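PDB 6FN6: fatty acid synthase 1, isoform A from Drosophila melanogaster, which probably makes long-chain saturated fatty acids from acetyl-CoA and malonyl-CoA using NADPH, this chain being its modifying region of dehydratase, enoylreductase and ketoreductase domains. Local coordinates for residues Ala698-Arg702 / Gly703-Lys707; Pro753-Glu757 / Arg758-Asn762; Arg774-Gly778 / Arg779-Leu783. All coordinates share one frame; numbering follows the deposited sequence.

Contact 1 (Ala698-Arg702 / Gly703-Lys707); sequences ALVVR and GQMKK
Met705 folds its thioether back against the last turn of the helix that precedes it, passing obliquely across Leu699 and Val700. Its SD lies 3.7 Å from CB of Leu699, while the terminal CE reaches on to CG2 of Val700 at 3.9 Å. The first torsion explains the approach: CG stands between the backbone N and the carbonyl carbon (chi1 64°), and from there the chain runs extended, so that the sulfur and methyl are carried alongside the helix. An unbranched, flexible and apolar chain suits this path, and Val727 and His731 of helix 719-731 also touch it. Two backbone bonds hold the exit from helix 689-702 in shape. Gly703 N reaches Ala698 O at 2.8 Å in a widened, pi-type turn, and Met705 N donates to Leu699 O at 2.9 Å, the donor lying nearly in line with the carbonyl. Between them Gln704, with positive phi, turns the chain out of the helix towards strand 710-713 of the parallel, Rossmann-type sheet; its own N makes a weak bond to Val700 O. Glycine probably suits position 703, where a beta carbon would point near the carbonyl oxygens of Ala698 and Leu699. Replacing Met705 with an alanine is likely to open a gap beside Leu699 CB and Val700 CG2, which would lose their contacts with the sulfur and the terminal methyl. Gln704 rests its CG 3.4 Å from Val701 O. Arg702, bent at chi2 and chi3, carries its guanidinium to Gly833 O and His832 ND1, and to Asn828 of the second subunit.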
# COMPACT_ATOMS: atom_id res chain seq x y z
N ALA A 698 -21.28 -6.09 -2.28
CA ALA A 698 -20.23 -5.08 -2.26
C ALA A 698 -20.76 -3.72 -1.82
O ALA A 698 -20.22 -3.10 -0.90
CB ALA A 698 -19.58 -4.97 -3.64
N LEU A 699 -21.82 -3.25 -2.48
CA LEU A 699 -22.33 -1.90 -2.27
C LEU A 699 -23.19 -1.77 -1.01
O LEU A 699 -23.11 -0.76 -0.30
CB LEU A 699 -23.14 -1.45 -3.48
CG LEU A 699 -22.45 -1.48 -4.85
CD1 LEU A 699 -23.31 -0.76 -5.88
CD2 LEU A 699 -21.05 -0.88 -4.81
N VAL A 700 -24.01 -2.78 -0.72
CA VAL A 700 -24.98 -2.67 0.37
C VAL A 700 -24.44 -3.30 1.65
O VAL A 700 -24.47 -2.67 2.71
CB VAL A 700 -26.32 -3.32 -0.03
CG1 VAL A 700 -27.30 -3.32 1.14
CG2 VAL A 700 -26.92 -2.60 -1.21
N VAL A 701 -23.95 -4.52 1.57
CA VAL A 701 -23.49 -5.23 2.76
C VAL A 701 -22.17 -4.64 3.24
O VAL A 701 -22.10 -4.07 4.33
CB VAL A 701 -23.33 -6.74 2.49
CG1 VAL A 701 -22.83 -7.46 3.73
CG2 VAL A 701 -24.65 -7.33 2.03
N ARG A 702 -21.13 -4.78 2.44
CA ARG A 702 -19.80 -4.32 2.81
C ARG A 702 -19.71 -2.79 2.84
O ARG A 702 -19.32 -2.20 3.85
CB ARG A 702 -18.76 -4.89 1.84
CG ARG A 702 -18.67 -6.41 1.87
CD ARG A 702 -17.96 -6.91 3.12
NE ARG A 702 -16.54 -6.59 3.11
CZ ARG A 702 -15.59 -7.37 2.61
NH1 ARG A 702 -15.89 -8.55 2.09
NH2 ARG A 702 -14.32 -6.98 2.64
N GLY A 703 -20.09 -2.15 1.73
CA GLY A 703 -19.94 -0.72 1.59
C GLY A 703 -20.99 0.11 2.31
O GLY A 703 -20.74 1.27 2.65
N GLN A 704 -22.16 -0.48 2.53
CA GLN A 704 -23.26 0.22 3.19
C GLN A 704 -23.50 1.58 2.55
O GLN A 704 -23.39 2.61 3.21
CB GLN A 704 -22.98 0.40 4.68
CG GLN A 704 -22.59 -0.88 5.41
CD GLN A 704 -22.44 -0.68 6.90
OE1 GLN A 704 -21.43 -1.07 7.50
NE2 GLN A 704 -23.44 -0.06 7.52
N MET A 705 -23.85 1.58 1.27
CA MET A 705 -24.03 2.81 0.53
C MET A 705 -25.33 3.49 0.94
O MET A 705 -26.34 2.82 1.19
CB MET A 705 -24.02 2.54 -0.98
CG MET A 705 -25.15 1.65 -1.48
SD MET A 705 -25.25 1.64 -3.28
CE MET A 705 -26.57 0.46 -3.54
N LYS A 706 -25.30 4.82 1.03
CA LYS A 706 -26.47 5.59 1.43
C LYS A 706 -26.90 6.55 0.33
O LYS A 706 -26.09 6.99 -0.48
CB LYS A 706 -26.18 6.38 2.71
CG LYS A 706 -26.65 5.71 3.99
CD LYS A 706 -25.65 4.69 4.50
CE LYS A 706 -26.10 4.08 5.81
NZ LYS A 706 -25.06 3.19 6.41
N LYS A 707 -28.19 6.89 0.33
CA LYS A 707 -28.75 7.79 -0.66
C LYS A 707 -28.04 9.14 -0.63
O LYS A 707 -27.68 9.64 0.43
CB LYS A 707 -30.26 7.96 -0.42
CG LYS A 707 -30.93 9.02 -1.27
CD LYS A 707 -32.44 9.02 -1.04
CE LYS A 707 -33.12 10.18 -1.74
NZ LYS A 707 -32.75 11.50 -1.15

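Contact 2 (Pro753-Glu757 / Arg758-Asn762); sequences PKLQE and RNIGN
Gln756 and Asn759 each place CG beside their own backbone N, with chi1 at -56° and -72°, and this brings the carboxamide of Asn759 up to the base of the glutamine side chain. Asn759 CG lies 4.0 Å from Gln756 CB; a further bend at chi2 (-68°) leads the glutamine amide away. Through the same residues the backbone makes a short 3-10 turn. Asn759 N donates to Gln756 O at 2.8 Å, and Ile760 N follows with a straighter bond to Glu757 O at 3.1 Å; both donors stand above the plane of the carbonyl they use, consistent with the tight winding of the turn. The turn carries the chain from the loop after helix 742-751 into strand 760-762, an outermost strand of the parallel sheet in the nucleotide-binding, Rossmann-type half of the enoylreductase. Ile760 passes CG1 within 3.7 Å of Gln756 O and sets its CD1 loosely against CD2 of Leu755 (4.4 Å), two branched apolar chains that also rest on helix 742-751. Asparagine suits its buried place because ND2 donates to Val735 O of the neighbouring strand. The chemistry thus divides the labour: main-chain bonds fix the turn, the amide of Asn759 adds to the backbone pairing with strand 734-739, and the aliphatic chains of Leu755 and Ile760 pack against helix 742-751.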
# COMPACT_ATOMS: atom_id res chain seq x y z
N PRO A 753 -31.38 6.16 -16.29
CA PRO A 753 -32.07 7.32 -15.73
C PRO A 753 -31.16 8.37 -15.09
O PRO A 753 -30.63 8.14 -14.00
CB PRO A 753 -32.99 6.70 -14.67
CG PRO A 753 -32.33 5.46 -14.28
CD PRO A 753 -31.63 4.95 -15.49
N LYS A 754 -30.98 9.51 -15.75
CA LYS A 754 -30.17 10.61 -15.22
C LYS A 754 -28.71 10.20 -15.03
O LYS A 754 -28.15 10.36 -13.95
CB LYS A 754 -30.72 11.08 -13.86
CG LYS A 754 -30.11 12.39 -13.36
CD LYS A 754 -30.96 13.05 -12.27
CE LYS A 754 -30.97 12.21 -10.99
NZ LYS A 754 -31.70 12.87 -9.87
N LEU A 755 -28.10 9.66 -16.08
CA LEU A 755 -26.65 9.55 -16.13
C LEU A 755 -26.04 10.74 -16.87
O LEU A 755 -26.32 10.95 -18.05
CB LEU A 755 -26.23 8.24 -16.79
CG LEU A 755 -24.89 7.64 -16.36
CD1 LEU A 755 -24.83 7.42 -14.85
CD2 LEU A 755 -24.63 6.34 -17.10
N GLN A 756 -25.22 11.52 -16.17
CA GLN A 756 -24.66 12.74 -16.75
C GLN A 756 -23.42 12.45 -17.61
O GLN A 756 -22.53 11.72 -17.18
CB GLN A 756 -24.30 13.73 -15.65
CG GLN A 756 -25.45 14.10 -14.73
CD GLN A 756 -26.52 14.90 -15.43
OE1 GLN A 756 -26.23 15.72 -16.30
NE2 GLN A 756 -27.78 14.68 -15.06
N GLU A 757 -23.38 13.01 -18.82
CA GLU A 757 -22.21 12.86 -19.68
C GLU A 757 -20.96 13.36 -18.96
O GLU A 757 -19.87 12.82 -19.14
CB GLU A 757 -22.39 13.63 -20.99
CG GLU A 757 -23.52 13.14 -21.87
CD GLU A 757 -23.74 14.02 -23.08
OE1 GLU A 757 -22.96 14.97 -23.28
OE2 GLU A 757 -24.71 13.77 -23.83
N ARG A 758 -21.14 14.39 -18.14
CA ARG A 758 -20.07 14.94 -17.32
C ARG A 758 -19.44 13.88 -16.42
O ARG A 758 -18.29 14.01 -16.00
CB ARG A 758 -20.61 16.09 -16.46
CG ARG A 758 -21.05 17.32 -17.24
CD ARG A 758 -21.70 18.35 -16.33
NE ARG A 758 -20.80 18.83 -15.28
CZ ARG A 758 -19.93 19.83 -15.43
NH1 ARG A 758 -19.83 20.47 -16.58
NH2 ARG A 758 -19.16 20.19 -14.41
N ASN A 759 -20.22 12.84 -16.12
CA ASN A 759 -19.81 11.83 -15.16
C ASN A 759 -19.26 10.55 -15.80
O ASN A 759 -19.05 9.56 -15.10
CB ASN A 759 -20.99 11.49 -14.25
CG ASN A 759 -21.31 12.61 -13.27
OD1 ASN A 759 -20.75 13.70 -13.36
ND2 ASN A 759 -22.23 12.34 -12.34
N ILE A 760 -19.05 10.56 -17.11
CA ILE A 760 -18.49 9.39 -17.79
C ILE A 760 -17.05 9.65 -18.22
O ILE A 760 -16.80 10.43 -19.14
CB ILE A 760 -19.35 8.99 -19.01
CG1 ILE A 760 -20.79 8.74 -18.58
CG2 ILE A 760 -18.75 7.76 -19.70
CD1 ILE A 760 -21.73 8.36 -19.72
N GLY A 761 -16.12 8.96 -17.58
CA GLY A 761 -14.71 9.10 -17.90
C GLY A 761 -14.23 7.98 -18.81
O GLY A 761 -15.02 7.18 -19.31
N ASN A 762 -12.92 7.91 -19.01
CA ASN A 762 -12.33 6.91 -19.88
C ASN A 762 -11.57 5.88 -19.05
O ASN A 762 -10.76 6.24 -18.19
CB ASN A 762 -11.41 7.56 -20.91
CG ASN A 762 -10.76 6.56 -21.83
OD1 ASN A 762 -11.16 5.40 -21.90
ND2 ASN A 762 -9.75 7.01 -22.57

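Contact 3 (Arg774-Gly778 / Arg779-Leu783)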
# COMPACT_ATOMS: atom_id res chain seq x y z
N ARG A 774 -12.56 17.13 -10.48
CA ARG A 774 -13.12 18.37 -11.02
C ARG A 774 -14.60 18.50 -10.71
O ARG A 774 -15.07 19.57 -10.31
CB ARG A 774 -12.92 18.45 -12.53
CG ARG A 774 -11.91 19.49 -12.99
CD ARG A 774 -12.01 19.70 -14.49
NE ARG A 774 -11.51 18.55 -15.23
CZ ARG A 774 -10.26 18.41 -15.67
NH1 ARG A 774 -9.36 19.36 -15.44
NH2 ARG A 774 -9.91 17.33 -16.34
N GLU A 775 -15.33 17.41 -10.92
CA GLU A 775 -16.78 17.41 -10.76
C GLU A 775 -17.17 17.38 -9.29
O GLU A 775 -18.29 17.76 -8.93
CB GLU A 775 -17.40 16.22 -11.50
CG GLU A 775 -17.29 16.32 -13.01
CD GLU A 775 -18.03 17.51 -13.57
OE1 GLU A 775 -19.21 17.70 -13.21
OE2 GLU A 775 -17.43 18.27 -14.36
N THR A 776 -16.26 16.92 -8.45
CA THR A 776 -16.48 16.89 -7.01
C THR A 776 -15.74 18.04 -6.33
O THR A 776 -15.73 18.14 -5.10
CB THR A 776 -16.02 15.56 -6.39
OG1 THR A 776 -14.64 15.33 -6.69
CG2 THR A 776 -16.86 14.41 -6.93
N LYS A 777 -15.13 18.92 -7.13
CA LYS A 777 -14.41 20.07 -6.61
C LYS A 777 -13.39 19.65 -5.55
O LYS A 777 -13.23 20.31 -4.53
CB LYS A 777 -15.38 21.10 -6.02
CG LYS A 777 -16.12 21.94 -7.05
CD LYS A 777 -16.97 23.01 -6.37
CE LYS A 777 -17.34 24.13 -7.33
NZ LYS A 777 -17.98 25.28 -6.61
N GLY A 778 -12.71 18.53 -5.80
CA GLY A 778 -11.67 18.05 -4.92
C GLY A 778 -12.18 17.20 -3.77
O GLY A 778 -11.40 16.59 -3.04
N ARG A 779 -13.50 17.16 -3.59
CA ARG A 779 -14.10 16.41 -2.50
C ARG A 779 -13.92 14.91 -2.67
O ARG A 779 -13.63 14.20 -1.71
CB ARG A 779 -15.59 16.74 -2.38
CG ARG A 779 -15.89 18.13 -1.82
CD ARG A 779 -15.88 18.14 -0.30
NE ARG A 779 -14.52 18.17 0.24
CZ ARG A 779 -14.22 17.96 1.52
NH1 ARG A 779 -12.95 18.01 1.91
NH2 ARG A 779 -15.17 17.69 2.40
N GLY A 780 -14.10 14.43 -3.90
CA GLY A 780 -14.02 13.01 -4.18
C GLY A 780 -15.37 12.31 -4.07
O GLY A 780 -16.41 12.97 -4.05
N VAL A 781 -15.34 10.99 -3.99
CA VAL A 781 -16.56 10.20 -3.86
C VAL A 781 -16.54 9.39 -2.57
O VAL A 781 -15.50 9.23 -1.94
CB VAL A 781 -16.76 9.28 -5.09
CG1 VAL A 781 -16.98 10.12 -6.34
CG2 VAL A 781 -15.56 8.35 -5.27
N ASP A 782 -17.71 8.87 -2.18
CA ASP A 782 -17.85 8.12 -0.94
C ASP A 782 -17.54 6.63 -1.11
O ASP A 782 -17.15 5.96 -0.16
CB ASP A 782 -19.26 8.28 -0.38
CG ASP A 782 -19.62 9.72 -0.10
OD1 ASP A 782 -19.04 10.30 0.84
OD2 ASP A 782 -20.47 10.27 -0.83
N LEU A 783 -17.75 6.12 -2.32
CA LEU A 783 -17.43 4.72 -2.60
C LEU A 783 -16.80 4.57 -3.97
O LEU A 783 -17.10 5.34 -4.89
CB LEU A 783 -18.68 3.84 -2.53
CG LEU A 783 -19.60 3.97 -1.31
CD1 LEU A 783 -20.87 4.70 -1.70
CD2 LEU A 783 -19.92 2.60 -0.73
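A Schellman motif ends helix 768-775, and a type I' beta turn from Thr776 to Arg779 follows directly. The turn closes through Arg779 N, which donates to Thr776 O at 2.9 Å from above the carbonyl plane. Lys777 and Gly778 at its corners both have positive phi; for Gly778 (86°) a beta carbon would press on the preceding carbonyl oxygen, so glycine is called for, and the same holds for Gly780. Thr776 is the key side chain. With OG1 set between its backbone N and carbonyl carbon (chi1 57°), the hydroxyl faces Gly780 N and accepts a weak bond of 3.0 Å, while donating back to Val772 O in the helix. Threonine suits the site because its one hydroxyl fills both roles, while its side chain also packs on Phe736. In this way the helix is led into strand 781-786 of the parallel sheet, a helix-to-strand link of the Rossmann-type fold. Next along the strand, Val781 CG1 approaches Thr776 CG2 at 4.3 Å. Arg779 starts out across the turn, its CG lying 3.3 Å from Thr776 O, before the chain bends at chi2 and chi3.

How the contacts relate
All three contacts are joints around one parallel sheet, and they follow one another in the chain. Contacts 2 and 3, with centres 14 Å apart, are joined by a salt bridge, Arg758 NH2 to Glu775 OE2 at 2.6 Å. Contacts 1 and 3 meet through Leu783, whose CD1 lies 3.9 Å from Met705 CB and whose CD2 packs on Gly703 O. Contacts 1 and 2 do not touch; their nearest atoms are about 9 Å apart. Contacts 1 and 3 also reach the second subunit. The predicted dehydratase residues His24 and Asp175 lie elsewhere, whereas Leu755 of contact 2 lies near, without touching, what may be a Rossmann-type glycine motif (Gly716, Gly718, Gly721).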